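Local coordinates for type II 3-hydroxyacyl-CoA dehydrogenase (PDB 1UAY), which probably oxidises 3-hydroxyacyl-CoA to 3-ketoacyl-CoA in fatty acid beta-oxidation, as a nicotinamide-dependent, Rossmann-fold member of the short-chain dehydrogenase family, at residues V156-T159 with L160-R164; R164-G168 with W169-V173; A214-V217 with L218-E222. All coordinates share one frame; numbering follows the deposited sequence.

Contact 1 (V156-T159 with L160-R164)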
# COMPACT_ATOMS: atom_id res chain seq x y z
N VAL A 156 -0.70 8.74 8.73
CA VAL A 156 -0.24 7.42 8.31
C VAL A 156 1.27 7.39 8.08
O VAL A 156 1.96 6.52 8.59
CB VAL A 156 -0.96 6.98 7.02
CG1 VAL A 156 -0.24 5.78 6.39
CG2 VAL A 156 -2.40 6.62 7.32
N ALA A 157 1.77 8.37 7.32
CA ALA A 157 3.20 8.44 7.00
C ALA A 157 4.09 8.72 8.20
O ALA A 157 5.27 8.37 8.19
CB ALA A 157 3.42 9.49 5.92
N LEU A 158 3.54 9.36 9.22
CA LEU A 158 4.28 9.69 10.43
C LEU A 158 4.60 8.44 11.26
O LEU A 158 5.63 8.37 11.94
CB LEU A 158 3.46 10.66 11.29
CG LEU A 158 3.93 10.94 12.72
CD1 LEU A 158 5.30 11.61 12.68
CD2 LEU A 158 2.92 11.83 13.42
N THR A 159 3.73 7.45 11.17
CA THR A 159 3.87 6.23 11.96
C THR A 159 5.24 5.57 11.98
O THR A 159 5.83 5.38 13.04
CB THR A 159 2.84 5.16 11.54
OG1 THR A 159 1.57 5.78 11.30
CG2 THR A 159 2.68 4.12 12.64
N LEU A 160 5.76 5.22 10.80
CA LEU A 160 7.04 4.54 10.74
C LEU A 160 8.25 5.34 11.21
O LEU A 160 9.01 4.87 12.06
CB LEU A 160 7.28 4.00 9.32
CG LEU A 160 8.48 3.04 9.22
CD1 LEU A 160 8.26 1.82 10.11
CD2 LEU A 160 8.66 2.62 7.77
N PRO A 161 8.47 6.55 10.67
CA PRO A 161 9.64 7.29 11.16
C PRO A 161 9.58 7.55 12.66
O PRO A 161 10.62 7.61 13.33
CB PRO A 161 9.62 8.58 10.32
CG PRO A 161 8.20 8.68 9.83
CD PRO A 161 7.83 7.25 9.55
N ALA A 162 8.38 7.70 13.20
CA ALA A 162 8.22 7.93 14.63
C ALA A 162 8.56 6.65 15.39
O ALA A 162 9.33 6.68 16.35
CB ALA A 162 6.79 8.37 14.95
N ALA A 163 8.00 5.52 14.95
CA ALA A 163 8.27 4.24 15.62
C ALA A 163 9.75 3.88 15.53
O ALA A 163 10.32 3.37 16.49
CB ALA A 163 7.42 3.13 14.99
N ARG A 164 10.36 4.14 14.39
CA ARG A 164 11.77 3.83 14.21
C ARG A 164 12.65 4.56 15.22
O ARG A 164 13.57 3.97 15.79
CB ARG A 164 12.20 4.16 12.79
CG ARG A 164 11.76 3.12 11.78
CD ARG A 164 12.01 3.58 10.36
NE ARG A 164 12.06 2.44 9.45
CZ ARG A 164 12.31 2.52 8.15
NH1 ARG A 164 12.52 3.71 7.58
NH2 ARG A 164 12.41 1.42 7.42
O HOH W 1 4.23 4.94 8.37

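Contact 2 (R164-G168 with W169-V173)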
# COMPACT_ATOMS: atom_id res chain seq x y z
N ARG A 164 10.36 4.14 14.39
CA ARG A 164 11.77 3.83 14.21
C ARG A 164 12.65 4.56 15.22
O ARG A 164 13.57 3.97 15.79
CB ARG A 164 12.20 4.16 12.79
CG ARG A 164 11.76 3.12 11.78
CD ARG A 164 12.01 3.58 10.36
NE ARG A 164 12.06 2.44 9.45
CZ ARG A 164 12.31 2.52 8.15
NH1 ARG A 164 12.52 3.71 7.58
NH2 ARG A 164 12.41 1.42 7.42
N GLU A 165 12.37 5.84 15.44
CA GLU A 165 13.17 6.61 16.39
C GLU A 165 12.83 6.28 17.84
O GLU A 165 13.73 6.05 18.66
CB GLU A 165 12.97 8.10 16.17
CG GLU A 165 13.87 8.95 17.07
CD GLU A 165 13.47 10.41 17.09
OE1 GLU A 165 12.95 10.90 16.06
OE2 GLU A 165 13.68 11.07 18.13
N LEU A 166 11.55 6.25 18.15
CA LEU A 166 11.13 6.00 19.52
C LEU A 166 11.42 4.58 20.00
O LEU A 166 11.36 4.30 21.19
CB LEU A 166 9.65 6.36 19.69
CG LEU A 166 9.38 7.86 19.47
CD1 LEU A 166 7.91 8.16 19.71
CD2 LEU A 166 10.25 8.69 20.40
N ALA A 167 11.74 3.70 19.06
CA ALA A 167 12.08 2.32 19.40
C ALA A 167 13.25 2.31 20.39
O ALA A 167 13.29 1.50 21.31
CB ALA A 167 12.45 1.54 18.15
N GLY A 168 14.19 3.22 20.18
CA GLY A 168 15.35 3.31 21.05
C GLY A 168 14.98 3.68 22.47
O GLY A 168 15.72 3.38 23.41
N TRP A 169 13.83 4.33 22.63
CA TRP A 169 13.35 4.75 23.94
C TRP A 169 12.31 3.78 24.50
O TRP A 169 11.76 4.02 25.57
CB TRP A 169 12.73 6.15 23.86
CG TRP A 169 13.66 7.22 23.36
CD1 TRP A 169 13.89 7.58 22.06
CD2 TRP A 169 14.47 8.08 24.17
NE1 TRP A 169 14.79 8.61 22.01
CE2 TRP A 169 15.16 8.94 23.29
CE3 TRP A 169 14.68 8.21 25.55
CZ2 TRP A 169 16.05 9.92 23.74
CZ3 TRP A 169 15.56 9.19 26.00
CH2 TRP A 169 16.24 10.03 25.10
N GLY A 170 12.03 2.71 23.77
CA GLY A 170 11.04 1.75 24.23
C GLY A 170 9.62 2.26 24.11
O GLY A 170 8.74 1.85 24.86
N ILE A 171 9.38 3.16 23.16
CA ILE A 171 8.03 3.70 22.97
C ILE A 171 7.52 3.28 21.59
O ILE A 171 8.15 3.57 20.57
CB ILE A 171 8.02 5.24 23.08
CG1 ILE A 171 8.42 5.65 24.50
CG2 ILE A 171 6.62 5.78 22.75
CD1 ILE A 171 8.70 7.13 24.66
N ARG A 172 6.40 2.58 21.57
CA ARG A 172 5.80 2.13 20.32
C ARG A 172 4.87 3.19 19.75
O ARG A 172 4.31 4.00 20.48
CB ARG A 172 5.02 0.83 20.52
CG ARG A 172 5.87 -0.40 20.78
CD ARG A 172 5.05 -1.67 20.69
NE ARG A 172 4.27 -1.95 21.89
CZ ARG A 172 2.95 -2.15 21.91
NH1 ARG A 172 2.24 -2.09 20.79
NH2 ARG A 172 2.35 -2.45 23.05
N VAL A 173 4.72 3.17 18.43
CA VAL A 173 3.82 4.09 17.73
C VAL A 173 3.04 3.27 16.72
O VAL A 173 3.62 2.65 15.83
CB VAL A 173 4.58 5.22 16.99
CG1 VAL A 173 3.58 6.18 16.35
CG2 VAL A 173 5.47 5.96 17.96
O HOH W 2 15.68 10.33 19.77

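Contact 3 (A214-V217 with L218-E222)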
# COMPACT_ATOMS: atom_id res chain seq x y z
N ALA A 214 -12.19 0.94 20.59
CA ALA A 214 -11.54 0.86 21.89
C ALA A 214 -10.89 -0.51 22.12
O ALA A 214 -9.80 -0.59 22.67
CB ALA A 214 -12.55 1.13 23.00
N ALA A 215 -11.57 -1.57 21.69
CA ALA A 215 -11.04 -2.92 21.86
C ALA A 215 -9.71 -3.09 21.11
O ALA A 215 -8.78 -3.71 21.63
CB ALA A 215 -12.05 -3.95 21.37
N LEU A 216 -9.63 -2.54 19.90
CA LEU A 216 -8.39 -2.65 19.14
C LEU A 216 -7.28 -1.85 19.82
O LEU A 216 -6.14 -2.31 19.91
CB LEU A 216 -8.60 -2.15 17.70
CG LEU A 216 -7.33 -2.12 16.84
CD1 LEU A 216 -6.71 -3.51 16.76
CD2 LEU A 216 -7.68 -1.61 15.45
N VAL A 217 -7.62 -0.65 20.30
CA VAL A 217 -6.63 0.17 20.97
C VAL A 217 -6.07 -0.59 22.17
O VAL A 217 -4.85 -0.63 22.38
CB VAL A 217 -7.23 1.52 21.44
CG1 VAL A 217 -6.26 2.26 22.35
CG2 VAL A 217 -7.56 2.37 20.22
N LEU A 218 -6.94 -1.20 22.97
CA LEU A 218 -6.45 -1.95 24.12
C LEU A 218 -5.61 -3.15 23.71
O LEU A 218 -4.63 -3.52 24.35
CB LEU A 218 -7.65 -2.42 24.95
CG LEU A 218 -7.92 -1.50 26.14
CD1 LEU A 218 -8.41 -0.12 25.69
CD2 LEU A 218 -8.99 -2.04 27.08
N HIS A 219 -5.94 -3.81 22.60
CA HIS A 219 -5.12 -4.93 22.17
C HIS A 219 -3.74 -4.42 21.76
O HIS A 219 -2.73 -5.06 22.04
CB HIS A 219 -5.73 -5.68 20.99
CG HIS A 219 -4.88 -6.83 20.53
ND1 HIS A 219 -4.62 -7.91 21.34
CD2 HIS A 219 -4.14 -7.00 19.41
CE1 HIS A 219 -3.75 -8.70 20.74
NE2 HIS A 219 -3.44 -8.17 19.57
N ILE A 220 -3.69 -3.28 21.08
CA ILE A 220 -2.41 -2.73 20.66
C ILE A 220 -1.54 -2.50 21.90
O ILE A 220 -0.35 -2.82 21.91
CB ILE A 220 -2.60 -1.40 19.90
CG1 ILE A 220 -3.26 -1.68 18.55
CG2 ILE A 220 -1.26 -0.69 19.72
CD1 ILE A 220 -3.80 -0.46 17.84
N LEU A 221 -2.13 -1.97 22.97
CA LEU A 221 -1.38 -1.73 24.19
C LEU A 221 -0.83 -3.02 24.80
O LEU A 221 0.25 -3.03 25.39
CB LEU A 221 -2.26 -1.02 25.23
CG LEU A 221 -2.72 0.39 24.86
CD1 LEU A 221 -3.63 0.91 25.96
CD2 LEU A 221 -1.51 1.31 24.68
N GLU A 222 -1.57 -4.11 24.64
CA GLU A 222 -1.18 -5.41 25.20
C GLU A 222 -0.31 -6.29 24.31
O GLU A 222 0.14 -7.35 24.75
CB GLU A 222 -2.42 -6.20 25.61
CG GLU A 222 -3.09 -5.73 26.88
CD GLU A 222 -4.30 -6.57 27.24
OE1 GLU A 222 -4.75 -6.50 28.40
OE2 GLU A 222 -4.81 -7.29 26.35

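Contact 1 (V156-T159 with L160-R164)
A proline kink in helix 146-166 brings Pro161 up against Ala157 and Leu158 one turn earlier; in short-chain dehydrogenases this helix carries the Tyr-x-x-x-Lys motif nearer its start. The ring lacks an N-H to give to Ala157 O, and its CD lies 3.1 Å from that oxygen. The turn beside it is opened as well. Water 1 sits between Val156 O and Leu160 N, giving a hydrogen bond to the first and taking one from the second, 2.9 Å from Leu160 N, so it replaces a direct backbone bond. Val156 O is gripped further by Thr159: OG1 lies 2.8 Å from Val156 O, coming from above the carbonyl plane on the same face as Thr159 N. The torsion that sets OG1 beside its own backbone N (chi1 -42°) folds the hydroxyl back onto this carbonyl. Beyond the kink regular bonding resumes, with Ala162 N 3.1 Å from Leu158 O and Ala163 N 2.9 Å from Thr159 O. Leu158 bends its CD1 forward to within 4.2 Å of Ala162 CB. One turn on, Leu160 CD2 lies over the centre of the Arg164 guanidinium, 3.7 Å above its plane. Thr159 OG1 also bonds to Thr175 OG1 on strand 171-178, while Val156 and Thr159 pack on Val230 of strand 230-233. Leu158 and Ala162 lean on Phe106 and Leu109 of helix 91-116, and Ala157 and Pro161 meet Ala138 and Gln142 of the second subunit.

Contact 2 (R164-G168 with W169-V173)
The indole of Trp169 turns an edge to the Schellman motif that ends helix 146-166: Leu166 CA and Glu165 O lie near the ring plane, with Glu165 O 3.7 Å from Trp169 CD1, while Gly168 C approaches obliquely. Water 2 lies in the plane at the same ring's edge, accepting from Trp169 NE1 at 3.0 Å and donating to Glu165 OE2 at 2.7 Å. The bridge joins side chains four residues apart, although the main partners of the Glu165 carboxylate are the backbone N-H groups of Ile82 and Leu83 in the second subunit, whose Leu83 also packs on Trp169. The ring comes back beside the helix because its CG stands next to the backbone N and opposite the carbonyl carbon (chi1 -58°).

In the Schellman motif Ile171 N reaches Leu166 O at 3.0 Å in a nearly straight bond, and Gly170 N bonds to Ala167 O, also at 3.0 Å. Gly170, the C-prime residue, has a positive phi of 73° and reverses the chain. Leu166 O accepts a second bond, from Trp169 N at 2.9 Å and more bent; the two donors arrive from opposite faces of the carbonyl plane, so the carbonyl of buried Leu166 is held from both. The turn delivers the chain into strand 171-178, completing the beta-alpha-beta crossover from the neighbouring parallel strand 128-133. Leu166 packs into the corner between helix and strand, its CD2 directed at the indole and its CB 3.9 Å from Ile171 CB. Its other branch goes farther along the strand, where Leu166 CD1 meets Val173 CG2 at 3.7 Å.

Contact 3 (A214-V217 with L218-E222)
Leu216 and Ile220, one turn apart on the inward side of helix 210-222, form the tight part of this helical turn, whereas partly exposed Ala215 and exposed Glu222 mark its solvent side. Ile220 CD1 crosses Leu216 at an angle and comes to 4.0 Å from Leu216 CG. Ile220 CG1 lies closer still to the backbone, 3.2 Å from Leu216 O, an oxygen that also accepts from Ile220 N at 2.9 Å. Setting CG1 beside the backbone N (chi1 -69°) lays the ethyl arm back over that carbonyl. Leu221 does much the same one residue on, its CG 3.4 Å from Val217 O, which takes the bond from Leu221 N. Each of these carbonyls thus has an apolar branch beside it as well as its backbone N-H.

Leu218, partly exposed, lies against helix 13-25. Its N bonds to Ala214 O at 2.9 Å, and its side chain is turned well off a staggered position (chi1 -98°), which places Leu218 CD1 3.4 Å from the same Ala214 O. On the solvent side, in the last turn, Glu222 OE1 forms a salt bridge with Arg25 NE. The end of the His219 side chain leads away from 214-217 yet is buried, its ring stacked on His219 of the third subunit. His219 N closes the turn to Ala215 O at 3.0 Å, in a bond somewhat more bent than that of Leu218.

The helix thus lies over the parallel sheet, Leu216 and Ile220 packing on Val176 of strand 171-178, and Leu221 on Val129 of strand 128-133. Ala214 and Leu218 rest against Ala21 of helix 13-25, while the His219 side faces the third subunit.

Contact 2 begins where contact 1 ends on helix 146-166, then runs into strand 171-178; the two share Arg164 and have centres about 10 Å apart. They touch where Thr159 CG2 packs 3.6 Å from Val173 O, the helix lying back over the strand it feeds. Contact 3 belongs to a helix on the opposite face of the sheet, its centre about 18 Å from that of contact 2 and 19 Å from that of contact 1. Arg172 nevertheless joins contacts 2 and 3: its NH1 lies 2.9 Å from Ile220 O, a probable hydrogen bond. The bound adenosine is about 12 Å from the Val217 side chain. All three contacts reach the third subunit; contacts 1 and 2 also touch the second.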